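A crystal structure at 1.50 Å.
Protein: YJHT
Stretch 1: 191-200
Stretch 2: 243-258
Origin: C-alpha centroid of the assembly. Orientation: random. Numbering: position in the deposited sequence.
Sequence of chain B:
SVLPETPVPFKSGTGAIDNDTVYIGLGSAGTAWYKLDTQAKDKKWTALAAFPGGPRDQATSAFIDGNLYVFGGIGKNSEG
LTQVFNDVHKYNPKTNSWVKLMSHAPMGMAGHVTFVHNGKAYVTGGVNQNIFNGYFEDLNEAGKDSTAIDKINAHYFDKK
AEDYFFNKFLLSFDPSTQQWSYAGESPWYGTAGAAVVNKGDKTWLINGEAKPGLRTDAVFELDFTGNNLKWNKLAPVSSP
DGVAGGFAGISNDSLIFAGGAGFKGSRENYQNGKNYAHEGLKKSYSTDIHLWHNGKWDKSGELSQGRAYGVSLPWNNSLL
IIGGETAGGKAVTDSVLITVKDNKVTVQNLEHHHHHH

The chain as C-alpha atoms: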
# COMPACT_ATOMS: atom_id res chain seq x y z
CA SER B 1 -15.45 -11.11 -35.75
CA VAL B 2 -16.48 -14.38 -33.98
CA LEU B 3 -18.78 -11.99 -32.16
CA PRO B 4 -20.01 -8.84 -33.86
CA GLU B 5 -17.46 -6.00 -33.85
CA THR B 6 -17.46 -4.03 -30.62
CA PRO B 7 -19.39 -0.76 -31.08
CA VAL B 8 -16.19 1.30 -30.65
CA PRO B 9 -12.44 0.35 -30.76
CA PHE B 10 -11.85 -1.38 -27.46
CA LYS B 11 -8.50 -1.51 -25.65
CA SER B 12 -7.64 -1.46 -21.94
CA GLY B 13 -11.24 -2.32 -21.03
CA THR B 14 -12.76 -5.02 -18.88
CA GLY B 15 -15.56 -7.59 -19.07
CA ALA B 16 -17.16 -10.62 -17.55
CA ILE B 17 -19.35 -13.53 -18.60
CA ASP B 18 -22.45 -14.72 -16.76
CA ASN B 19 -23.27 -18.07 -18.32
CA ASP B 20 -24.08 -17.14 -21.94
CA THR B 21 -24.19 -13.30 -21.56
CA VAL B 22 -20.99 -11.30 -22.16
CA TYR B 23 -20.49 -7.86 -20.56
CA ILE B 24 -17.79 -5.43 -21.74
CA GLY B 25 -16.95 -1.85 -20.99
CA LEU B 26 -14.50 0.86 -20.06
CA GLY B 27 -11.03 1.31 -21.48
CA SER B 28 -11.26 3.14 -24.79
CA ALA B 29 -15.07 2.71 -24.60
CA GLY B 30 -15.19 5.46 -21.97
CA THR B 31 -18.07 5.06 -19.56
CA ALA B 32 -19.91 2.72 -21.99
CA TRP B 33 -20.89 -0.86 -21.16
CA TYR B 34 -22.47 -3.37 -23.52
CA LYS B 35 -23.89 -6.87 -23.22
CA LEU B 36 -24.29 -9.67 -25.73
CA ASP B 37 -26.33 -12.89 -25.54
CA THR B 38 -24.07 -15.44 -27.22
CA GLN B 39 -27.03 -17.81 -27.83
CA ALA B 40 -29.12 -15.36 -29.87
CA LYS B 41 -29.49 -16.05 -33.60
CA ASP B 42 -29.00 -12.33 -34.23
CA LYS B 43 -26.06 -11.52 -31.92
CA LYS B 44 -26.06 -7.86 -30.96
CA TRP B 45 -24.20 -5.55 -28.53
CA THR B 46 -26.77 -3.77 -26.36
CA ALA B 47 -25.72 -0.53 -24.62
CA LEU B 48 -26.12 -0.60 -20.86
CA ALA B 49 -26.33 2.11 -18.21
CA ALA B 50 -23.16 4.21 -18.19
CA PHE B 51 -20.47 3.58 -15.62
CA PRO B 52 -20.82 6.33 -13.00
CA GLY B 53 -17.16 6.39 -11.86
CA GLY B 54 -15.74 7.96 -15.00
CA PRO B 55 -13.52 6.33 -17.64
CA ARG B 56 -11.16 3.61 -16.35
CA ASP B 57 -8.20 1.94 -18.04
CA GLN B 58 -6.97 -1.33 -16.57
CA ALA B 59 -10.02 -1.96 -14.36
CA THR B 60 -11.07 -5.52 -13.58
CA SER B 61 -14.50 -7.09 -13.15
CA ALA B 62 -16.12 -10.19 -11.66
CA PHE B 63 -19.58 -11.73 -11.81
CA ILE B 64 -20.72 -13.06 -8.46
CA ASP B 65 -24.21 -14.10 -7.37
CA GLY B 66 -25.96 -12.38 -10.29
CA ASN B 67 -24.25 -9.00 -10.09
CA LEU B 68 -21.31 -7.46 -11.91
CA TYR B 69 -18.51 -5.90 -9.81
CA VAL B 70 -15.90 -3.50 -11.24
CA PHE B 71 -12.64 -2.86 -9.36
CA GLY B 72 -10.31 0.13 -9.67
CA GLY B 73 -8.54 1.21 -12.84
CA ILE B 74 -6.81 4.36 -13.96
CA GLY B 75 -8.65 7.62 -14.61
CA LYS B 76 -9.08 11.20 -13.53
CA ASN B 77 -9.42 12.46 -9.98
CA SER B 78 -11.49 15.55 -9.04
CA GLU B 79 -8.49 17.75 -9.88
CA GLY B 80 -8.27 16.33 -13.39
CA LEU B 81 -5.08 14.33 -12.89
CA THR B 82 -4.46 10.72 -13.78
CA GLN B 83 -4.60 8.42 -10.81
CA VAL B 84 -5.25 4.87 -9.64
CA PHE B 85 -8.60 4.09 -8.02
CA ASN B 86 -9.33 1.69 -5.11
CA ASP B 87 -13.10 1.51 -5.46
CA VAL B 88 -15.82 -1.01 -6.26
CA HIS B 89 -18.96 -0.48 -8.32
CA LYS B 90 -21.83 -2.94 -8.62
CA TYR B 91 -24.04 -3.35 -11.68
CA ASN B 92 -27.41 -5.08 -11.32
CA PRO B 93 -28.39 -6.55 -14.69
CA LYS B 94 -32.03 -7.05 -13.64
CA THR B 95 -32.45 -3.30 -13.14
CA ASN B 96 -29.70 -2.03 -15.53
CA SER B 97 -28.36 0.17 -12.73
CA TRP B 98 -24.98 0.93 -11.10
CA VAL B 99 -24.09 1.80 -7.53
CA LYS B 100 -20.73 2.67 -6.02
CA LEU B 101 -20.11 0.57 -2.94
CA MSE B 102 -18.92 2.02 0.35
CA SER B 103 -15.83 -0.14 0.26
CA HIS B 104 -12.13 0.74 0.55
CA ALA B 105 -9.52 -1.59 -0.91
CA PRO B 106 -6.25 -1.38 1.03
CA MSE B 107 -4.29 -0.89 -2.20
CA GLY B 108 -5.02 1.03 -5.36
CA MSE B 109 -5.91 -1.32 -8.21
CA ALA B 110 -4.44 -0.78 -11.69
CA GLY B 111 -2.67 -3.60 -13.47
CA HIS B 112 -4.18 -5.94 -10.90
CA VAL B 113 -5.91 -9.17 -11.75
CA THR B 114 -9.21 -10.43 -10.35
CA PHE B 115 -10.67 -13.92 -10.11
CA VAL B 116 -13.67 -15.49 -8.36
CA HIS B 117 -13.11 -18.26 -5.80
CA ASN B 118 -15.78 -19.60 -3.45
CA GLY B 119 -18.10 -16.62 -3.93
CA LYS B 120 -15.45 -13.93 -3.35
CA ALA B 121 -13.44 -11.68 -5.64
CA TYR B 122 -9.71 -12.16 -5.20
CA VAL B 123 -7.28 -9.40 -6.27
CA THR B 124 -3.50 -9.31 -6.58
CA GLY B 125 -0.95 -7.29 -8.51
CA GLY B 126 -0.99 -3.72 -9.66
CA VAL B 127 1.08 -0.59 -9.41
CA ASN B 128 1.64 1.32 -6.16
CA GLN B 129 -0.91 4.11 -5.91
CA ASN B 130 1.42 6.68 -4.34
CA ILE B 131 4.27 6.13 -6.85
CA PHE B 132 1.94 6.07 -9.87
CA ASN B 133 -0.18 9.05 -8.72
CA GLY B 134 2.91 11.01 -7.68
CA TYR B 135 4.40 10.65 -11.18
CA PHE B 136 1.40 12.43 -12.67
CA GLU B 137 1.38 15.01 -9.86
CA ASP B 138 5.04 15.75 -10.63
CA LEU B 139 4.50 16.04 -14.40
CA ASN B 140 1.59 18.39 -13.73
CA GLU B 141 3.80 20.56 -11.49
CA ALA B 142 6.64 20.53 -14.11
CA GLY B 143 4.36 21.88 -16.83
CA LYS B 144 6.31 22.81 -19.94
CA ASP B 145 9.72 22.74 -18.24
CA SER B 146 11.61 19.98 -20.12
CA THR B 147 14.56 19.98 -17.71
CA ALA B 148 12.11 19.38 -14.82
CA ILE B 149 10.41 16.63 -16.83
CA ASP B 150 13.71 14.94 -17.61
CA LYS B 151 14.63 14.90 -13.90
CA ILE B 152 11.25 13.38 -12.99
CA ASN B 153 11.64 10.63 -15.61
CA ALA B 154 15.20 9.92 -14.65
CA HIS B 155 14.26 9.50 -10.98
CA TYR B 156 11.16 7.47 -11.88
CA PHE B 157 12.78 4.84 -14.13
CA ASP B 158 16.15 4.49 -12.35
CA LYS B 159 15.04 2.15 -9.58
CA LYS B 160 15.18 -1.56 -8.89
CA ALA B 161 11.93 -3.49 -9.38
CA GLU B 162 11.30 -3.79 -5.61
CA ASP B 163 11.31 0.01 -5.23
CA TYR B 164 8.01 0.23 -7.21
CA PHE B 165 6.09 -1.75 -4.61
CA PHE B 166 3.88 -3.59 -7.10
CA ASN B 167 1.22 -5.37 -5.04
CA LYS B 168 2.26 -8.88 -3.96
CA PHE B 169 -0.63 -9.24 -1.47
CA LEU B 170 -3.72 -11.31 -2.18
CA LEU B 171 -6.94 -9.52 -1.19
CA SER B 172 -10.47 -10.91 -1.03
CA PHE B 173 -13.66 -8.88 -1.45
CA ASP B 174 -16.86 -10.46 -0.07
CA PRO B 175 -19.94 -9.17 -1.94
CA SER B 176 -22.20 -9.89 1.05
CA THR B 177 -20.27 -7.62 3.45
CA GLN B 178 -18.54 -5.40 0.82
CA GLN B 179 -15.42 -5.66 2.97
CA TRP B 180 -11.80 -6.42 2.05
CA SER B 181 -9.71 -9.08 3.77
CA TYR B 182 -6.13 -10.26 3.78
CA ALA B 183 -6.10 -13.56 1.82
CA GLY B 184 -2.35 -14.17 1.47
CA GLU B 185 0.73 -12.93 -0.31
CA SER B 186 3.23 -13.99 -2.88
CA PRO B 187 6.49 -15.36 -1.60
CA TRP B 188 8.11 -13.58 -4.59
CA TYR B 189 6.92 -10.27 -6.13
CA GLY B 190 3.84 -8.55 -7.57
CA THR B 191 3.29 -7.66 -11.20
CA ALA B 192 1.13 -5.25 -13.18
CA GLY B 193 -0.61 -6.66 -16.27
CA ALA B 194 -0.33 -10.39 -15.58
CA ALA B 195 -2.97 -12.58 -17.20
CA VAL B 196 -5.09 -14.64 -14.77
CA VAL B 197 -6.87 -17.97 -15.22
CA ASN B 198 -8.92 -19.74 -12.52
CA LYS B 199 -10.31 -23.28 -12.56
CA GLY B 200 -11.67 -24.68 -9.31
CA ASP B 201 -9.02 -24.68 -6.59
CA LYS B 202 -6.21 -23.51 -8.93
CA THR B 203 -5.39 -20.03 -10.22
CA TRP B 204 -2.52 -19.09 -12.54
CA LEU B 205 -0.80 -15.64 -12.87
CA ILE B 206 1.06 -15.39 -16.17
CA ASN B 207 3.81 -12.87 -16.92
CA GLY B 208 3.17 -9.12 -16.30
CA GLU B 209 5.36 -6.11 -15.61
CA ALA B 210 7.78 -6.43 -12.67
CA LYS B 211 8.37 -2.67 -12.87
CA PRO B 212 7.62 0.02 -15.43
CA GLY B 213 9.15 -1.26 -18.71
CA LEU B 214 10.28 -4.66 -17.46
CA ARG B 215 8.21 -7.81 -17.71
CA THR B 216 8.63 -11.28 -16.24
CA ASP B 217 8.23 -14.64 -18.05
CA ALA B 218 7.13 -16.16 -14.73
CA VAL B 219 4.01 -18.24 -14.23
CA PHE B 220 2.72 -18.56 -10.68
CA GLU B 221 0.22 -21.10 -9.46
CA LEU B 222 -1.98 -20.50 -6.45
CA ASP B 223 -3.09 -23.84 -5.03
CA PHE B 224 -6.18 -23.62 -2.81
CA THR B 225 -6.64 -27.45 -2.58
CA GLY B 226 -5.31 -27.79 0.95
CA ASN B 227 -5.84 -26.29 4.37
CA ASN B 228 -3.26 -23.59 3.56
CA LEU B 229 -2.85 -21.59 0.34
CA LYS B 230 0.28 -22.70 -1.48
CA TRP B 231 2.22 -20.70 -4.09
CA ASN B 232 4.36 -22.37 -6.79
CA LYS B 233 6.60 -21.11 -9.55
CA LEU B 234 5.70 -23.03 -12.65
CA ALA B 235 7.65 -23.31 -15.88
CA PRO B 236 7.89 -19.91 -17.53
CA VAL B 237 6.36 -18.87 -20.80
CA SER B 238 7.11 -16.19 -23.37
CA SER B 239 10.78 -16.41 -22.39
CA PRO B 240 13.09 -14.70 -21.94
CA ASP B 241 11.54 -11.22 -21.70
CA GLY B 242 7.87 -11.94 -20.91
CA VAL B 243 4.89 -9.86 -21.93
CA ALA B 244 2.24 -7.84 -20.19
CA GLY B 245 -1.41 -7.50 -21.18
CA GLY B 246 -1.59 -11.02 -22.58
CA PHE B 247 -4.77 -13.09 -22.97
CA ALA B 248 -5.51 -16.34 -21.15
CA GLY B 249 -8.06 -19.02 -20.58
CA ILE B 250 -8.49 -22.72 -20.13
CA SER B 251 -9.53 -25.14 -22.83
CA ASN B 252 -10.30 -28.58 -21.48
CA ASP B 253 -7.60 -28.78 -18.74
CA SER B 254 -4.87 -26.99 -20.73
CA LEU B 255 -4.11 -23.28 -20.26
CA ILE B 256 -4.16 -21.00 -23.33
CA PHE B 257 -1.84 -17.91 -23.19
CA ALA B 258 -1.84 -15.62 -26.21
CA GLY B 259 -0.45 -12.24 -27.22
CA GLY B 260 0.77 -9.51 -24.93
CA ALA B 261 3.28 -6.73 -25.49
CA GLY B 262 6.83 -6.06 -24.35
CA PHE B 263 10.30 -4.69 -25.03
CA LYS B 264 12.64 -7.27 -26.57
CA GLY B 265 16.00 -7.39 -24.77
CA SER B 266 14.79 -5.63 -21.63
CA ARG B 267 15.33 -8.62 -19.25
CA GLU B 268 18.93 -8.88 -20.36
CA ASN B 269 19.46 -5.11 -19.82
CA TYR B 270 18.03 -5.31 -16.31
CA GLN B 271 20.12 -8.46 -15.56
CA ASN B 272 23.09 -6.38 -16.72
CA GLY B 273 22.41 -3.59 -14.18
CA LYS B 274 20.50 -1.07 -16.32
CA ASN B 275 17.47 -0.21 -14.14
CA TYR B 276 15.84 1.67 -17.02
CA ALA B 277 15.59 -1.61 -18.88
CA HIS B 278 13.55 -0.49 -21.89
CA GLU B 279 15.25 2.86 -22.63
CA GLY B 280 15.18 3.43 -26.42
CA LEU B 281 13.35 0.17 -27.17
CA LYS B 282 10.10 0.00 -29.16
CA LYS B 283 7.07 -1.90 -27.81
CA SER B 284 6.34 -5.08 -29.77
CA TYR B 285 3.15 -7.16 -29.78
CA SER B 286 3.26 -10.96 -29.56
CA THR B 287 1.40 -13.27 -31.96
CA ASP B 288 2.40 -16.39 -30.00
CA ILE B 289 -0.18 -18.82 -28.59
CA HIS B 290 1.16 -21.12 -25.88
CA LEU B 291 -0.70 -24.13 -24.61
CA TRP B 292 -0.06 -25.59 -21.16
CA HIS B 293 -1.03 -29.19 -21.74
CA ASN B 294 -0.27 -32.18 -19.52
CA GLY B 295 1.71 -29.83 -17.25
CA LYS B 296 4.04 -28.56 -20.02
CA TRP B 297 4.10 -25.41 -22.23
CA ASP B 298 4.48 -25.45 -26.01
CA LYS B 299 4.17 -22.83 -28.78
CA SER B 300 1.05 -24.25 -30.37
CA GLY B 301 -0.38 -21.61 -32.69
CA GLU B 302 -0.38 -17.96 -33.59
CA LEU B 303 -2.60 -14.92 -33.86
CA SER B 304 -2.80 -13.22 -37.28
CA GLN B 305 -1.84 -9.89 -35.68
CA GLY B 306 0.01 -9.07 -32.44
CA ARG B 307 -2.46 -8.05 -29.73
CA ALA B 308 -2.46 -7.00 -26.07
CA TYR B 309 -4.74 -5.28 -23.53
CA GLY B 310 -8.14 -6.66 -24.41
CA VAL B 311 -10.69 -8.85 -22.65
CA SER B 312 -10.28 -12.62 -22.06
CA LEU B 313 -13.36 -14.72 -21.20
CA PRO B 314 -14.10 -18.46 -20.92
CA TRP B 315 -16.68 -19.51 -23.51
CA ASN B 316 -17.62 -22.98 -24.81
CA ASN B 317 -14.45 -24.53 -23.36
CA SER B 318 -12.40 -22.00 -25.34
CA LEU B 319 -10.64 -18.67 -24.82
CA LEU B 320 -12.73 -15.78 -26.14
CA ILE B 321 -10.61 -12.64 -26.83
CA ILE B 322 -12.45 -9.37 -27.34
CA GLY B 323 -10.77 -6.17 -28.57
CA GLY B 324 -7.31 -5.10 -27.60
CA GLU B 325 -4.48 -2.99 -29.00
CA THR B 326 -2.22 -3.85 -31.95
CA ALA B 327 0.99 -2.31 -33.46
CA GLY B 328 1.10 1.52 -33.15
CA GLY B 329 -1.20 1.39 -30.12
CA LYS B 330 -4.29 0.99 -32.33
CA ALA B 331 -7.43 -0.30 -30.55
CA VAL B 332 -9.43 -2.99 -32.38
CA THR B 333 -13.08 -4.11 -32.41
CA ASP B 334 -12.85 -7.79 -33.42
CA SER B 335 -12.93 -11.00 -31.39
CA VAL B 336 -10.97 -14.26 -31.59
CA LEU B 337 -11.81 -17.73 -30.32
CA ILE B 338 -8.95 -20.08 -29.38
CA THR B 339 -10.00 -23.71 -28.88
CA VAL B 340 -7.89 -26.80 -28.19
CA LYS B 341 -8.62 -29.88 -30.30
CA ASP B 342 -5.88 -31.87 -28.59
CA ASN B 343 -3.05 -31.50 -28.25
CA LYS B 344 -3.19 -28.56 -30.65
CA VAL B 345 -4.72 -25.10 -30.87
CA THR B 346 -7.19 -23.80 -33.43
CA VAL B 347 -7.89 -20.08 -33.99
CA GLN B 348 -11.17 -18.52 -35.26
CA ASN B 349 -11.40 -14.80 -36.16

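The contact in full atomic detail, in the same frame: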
# COMPACT_ATOMS: atom_id res chain seq x y z
N THR B 191 3.18 -8.14 -9.84
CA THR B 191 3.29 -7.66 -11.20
C THR B 191 2.09 -6.75 -11.52
O THR B 191 1.10 -6.75 -10.81
CB THR B 191 3.24 -8.82 -12.22
OG1 THR B 191 1.96 -9.47 -12.11
CG2 THR B 191 4.41 -9.82 -11.98
N ALA B 192 2.22 -6.04 -12.62
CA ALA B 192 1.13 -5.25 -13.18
C ALA B 192 0.90 -5.76 -14.61
O ALA B 192 1.82 -5.84 -15.40
CB ALA B 192 1.50 -3.76 -13.17
N GLY B 193 -0.32 -6.16 -14.94
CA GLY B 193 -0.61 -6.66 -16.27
C GLY B 193 -0.36 -8.14 -16.51
O GLY B 193 -0.25 -8.58 -17.65
N ALA B 194 -0.32 -8.93 -15.44
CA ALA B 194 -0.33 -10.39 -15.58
C ALA B 194 -1.70 -10.80 -16.14
O ALA B 194 -2.69 -10.03 -16.04
CB ALA B 194 -0.05 -11.08 -14.26
N ALA B 195 -1.73 -11.96 -16.77
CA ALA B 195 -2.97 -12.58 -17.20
C ALA B 195 -3.34 -13.61 -16.14
O ALA B 195 -2.46 -14.33 -15.65
CB ALA B 195 -2.80 -13.24 -18.55
N VAL B 196 -4.61 -13.66 -15.77
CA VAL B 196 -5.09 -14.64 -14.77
C VAL B 196 -6.02 -15.68 -15.39
O VAL B 196 -6.81 -15.37 -16.28
CB VAL B 196 -5.79 -13.95 -13.58
CG1 VAL B 196 -7.00 -13.15 -14.03
CG2 VAL B 196 -6.20 -14.95 -12.48
N VAL B 197 -5.88 -16.93 -14.93
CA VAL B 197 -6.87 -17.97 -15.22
C VAL B 197 -7.18 -18.71 -13.92
O VAL B 197 -6.27 -18.97 -13.15
CB VAL B 197 -6.38 -18.99 -16.29
CG1 VAL B 197 -7.46 -20.08 -16.52
CG2 VAL B 197 -6.05 -18.33 -17.59
N ASN B 198 -8.46 -19.00 -13.70
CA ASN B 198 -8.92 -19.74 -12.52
C ASN B 198 -9.72 -20.96 -12.96
O ASN B 198 -10.55 -20.87 -13.85
CB ASN B 198 -9.83 -18.86 -11.64
CG ASN B 198 -10.58 -19.67 -10.59
OD1 ASN B 198 -11.75 -20.07 -10.79
ND2 ASN B 198 -9.90 -19.97 -9.48
N LYS B 199 -9.47 -22.10 -12.33
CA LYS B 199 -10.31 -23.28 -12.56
C LYS B 199 -10.35 -24.03 -11.25
O LYS B 199 -9.35 -24.58 -10.83
CB LYS B 199 -9.74 -24.14 -13.68
CG LYS B 199 -10.63 -25.34 -14.03
CD LYS B 199 -10.07 -26.14 -15.19
N GLY B 200 -11.51 -24.02 -10.59
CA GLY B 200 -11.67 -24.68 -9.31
C GLY B 200 -10.68 -24.15 -8.29
O GLY B 200 -10.56 -22.94 -8.11
N VAL B 243 5.78 -10.90 -21.43
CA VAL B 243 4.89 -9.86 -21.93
C VAL B 243 4.05 -9.33 -20.78
O VAL B 243 4.04 -9.88 -19.68
CB VAL B 243 3.94 -10.39 -23.04
CG1 VAL B 243 4.75 -10.84 -24.26
CG2 VAL B 243 3.04 -11.49 -22.50
N ALA B 244 3.32 -8.27 -21.06
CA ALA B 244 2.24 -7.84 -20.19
C ALA B 244 0.99 -7.61 -21.06
O ALA B 244 1.08 -7.42 -22.27
CB ALA B 244 2.61 -6.61 -19.42
N GLY B 245 -0.18 -7.67 -20.44
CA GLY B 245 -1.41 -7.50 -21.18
C GLY B 245 -1.74 -8.65 -22.11
O GLY B 245 -2.48 -8.48 -23.08
N GLY B 246 -1.20 -9.84 -21.83
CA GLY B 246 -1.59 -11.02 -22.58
C GLY B 246 -2.99 -11.53 -22.25
O GLY B 246 -3.62 -11.11 -21.28
N PHE B 247 -3.45 -12.46 -23.08
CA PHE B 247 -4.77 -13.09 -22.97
C PHE B 247 -4.64 -14.52 -22.47
O PHE B 247 -3.67 -15.22 -22.79
CB PHE B 247 -5.45 -13.12 -24.34
CG PHE B 247 -5.64 -11.76 -24.94
CD1 PHE B 247 -6.83 -11.06 -24.75
CD2 PHE B 247 -4.65 -11.19 -25.72
CE1 PHE B 247 -7.00 -9.82 -25.31
CE2 PHE B 247 -4.82 -9.93 -26.25
CZ PHE B 247 -6.01 -9.27 -26.06
N ALA B 248 -5.64 -14.98 -21.71
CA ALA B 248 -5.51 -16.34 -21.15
C ALA B 248 -6.83 -16.96 -20.78
O ALA B 248 -7.78 -16.27 -20.43
CB ALA B 248 -4.58 -16.32 -19.96
N GLY B 249 -6.89 -18.28 -20.94
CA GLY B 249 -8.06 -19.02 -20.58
C GLY B 249 -7.72 -20.49 -20.51
O GLY B 249 -6.57 -20.89 -20.62
N ILE B 250 -8.74 -21.30 -20.28
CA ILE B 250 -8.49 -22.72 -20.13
C ILE B 250 -9.36 -23.38 -21.16
O ILE B 250 -10.47 -22.92 -21.43
CB ILE B 250 -8.76 -23.17 -18.66
CG1 ILE B 250 -8.30 -24.62 -18.45
CG2 ILE B 250 -10.21 -22.94 -18.26
CD1 ILE B 250 -7.81 -24.89 -17.03
N SER B 251 -8.81 -24.41 -21.79
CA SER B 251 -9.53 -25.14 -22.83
C SER B 251 -9.33 -26.61 -22.53
O SER B 251 -8.24 -27.15 -22.72
CB SER B 251 -9.01 -24.78 -24.21
OG SER B 251 -9.86 -25.27 -25.23
N ASN B 252 -10.39 -27.24 -22.04
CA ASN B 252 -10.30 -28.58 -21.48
C ASN B 252 -9.63 -28.42 -20.11
O ASN B 252 -10.22 -27.82 -19.21
CB ASN B 252 -9.53 -29.51 -22.42
N ASP B 253 -8.41 -28.94 -19.97
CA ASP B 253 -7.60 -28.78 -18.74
C ASP B 253 -6.22 -28.17 -19.06
O ASP B 253 -5.29 -28.24 -18.25
N SER B 254 -6.11 -27.57 -20.24
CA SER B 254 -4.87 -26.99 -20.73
C SER B 254 -4.98 -25.48 -20.79
O SER B 254 -5.93 -24.97 -21.35
CB SER B 254 -4.60 -27.53 -22.12
OG SER B 254 -4.75 -28.95 -22.12
N LEU B 255 -4.01 -24.77 -20.23
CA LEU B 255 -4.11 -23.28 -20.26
C LEU B 255 -3.75 -22.74 -21.65
O LEU B 255 -2.81 -23.24 -22.28
CB LEU B 255 -3.20 -22.61 -19.23
CG LEU B 255 -3.15 -23.04 -17.77
CD1 LEU B 255 -2.04 -22.25 -17.09
CD2 LEU B 255 -4.47 -22.85 -17.06
N ILE B 256 -4.49 -21.74 -22.11
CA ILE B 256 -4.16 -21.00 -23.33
C ILE B 256 -3.62 -19.62 -22.93
O ILE B 256 -4.28 -18.92 -22.15
CB ILE B 256 -5.39 -20.77 -24.21
CG1 ILE B 256 -6.03 -22.10 -24.60
CG2 ILE B 256 -5.00 -19.99 -25.48
CD1 ILE B 256 -7.45 -21.95 -25.09
N PHE B 257 -2.42 -19.28 -23.39
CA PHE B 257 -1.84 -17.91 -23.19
C PHE B 257 -1.44 -17.35 -24.54
O PHE B 257 -0.64 -17.95 -25.25
CB PHE B 257 -0.61 -17.96 -22.29
CG PHE B 257 0.01 -16.58 -21.97
CD1 PHE B 257 -0.75 -15.60 -21.37
CD2 PHE B 257 1.36 -16.32 -22.21
CE1 PHE B 257 -0.19 -14.35 -21.05
CE2 PHE B 257 1.92 -15.08 -21.91
CZ PHE B 257 1.12 -14.08 -21.34
N ALA B 258 -2.01 -16.20 -24.88
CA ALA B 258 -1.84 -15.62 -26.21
C ALA B 258 -1.54 -14.12 -26.13
O ALA B 258 -2.03 -13.43 -25.28
CB ALA B 258 -3.06 -15.85 -27.07
O HOH W 1 0.29 -10.82 -19.40
O HOH W 2 -3.18 -9.21 -19.14
O HOH W 3 -7.12 -14.07 -18.74

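Strand 195-199 runs beside strand 247-251 in nearly the same direction, with an angle of 19° between them. The axes approach to 6.1 Å. The second strand pairs with 254-258 of its own stretch, across a type II' turn from S251 to S254. F247 and A258 bond to each other twice, with both N-to-O distances at 2.8 Å.

Only one direct hydrogen bond joins the two stretches. It precedes strand 195-199: G245 N donates to G193 O at 2.9 Å, nearly straight at 167°. Water extends the link. Water 1 donates to G193 O at 2.9 Å and accepts from G246 N at 3.0 Å. Farther along, V196 O and A248 O both face the gap and cannot bond each other. Water 3 donates to both, at 2.8 Å from V196 O and 2.9 Å from A248 O.

Two glycines fit tight places. The backbone angles of G193 would jam a CB against the preceding carbonyl, and that CB would also lie 3.3 Å from A244 CB. At G246, a CB would come within 2.6 Å of F257 CE1.

Along the first strand, A195, V197 and K199 point toward the second stretch, while V196 and N198 point away. A195 CB packs 3.8 Å from A248 CB and 3.8 Å from F257 CE1, at the edge of the ring. V197 has the largest covered area. In its t rotamer, V197 CG2 lies 3.4 Å from A248 CB, and V197 CG1 lies 4.0 Å from I250 CB. L255 starts sideways, but its end comes nearer, placing L255 CD2 4.1 Å from V197 CG1.

K199 closes the row through its aliphatic chain, with K199 CD 3.2 Å from I250 CD1. Its CE and NZ are not modelled, so the position of the charged end is unknown.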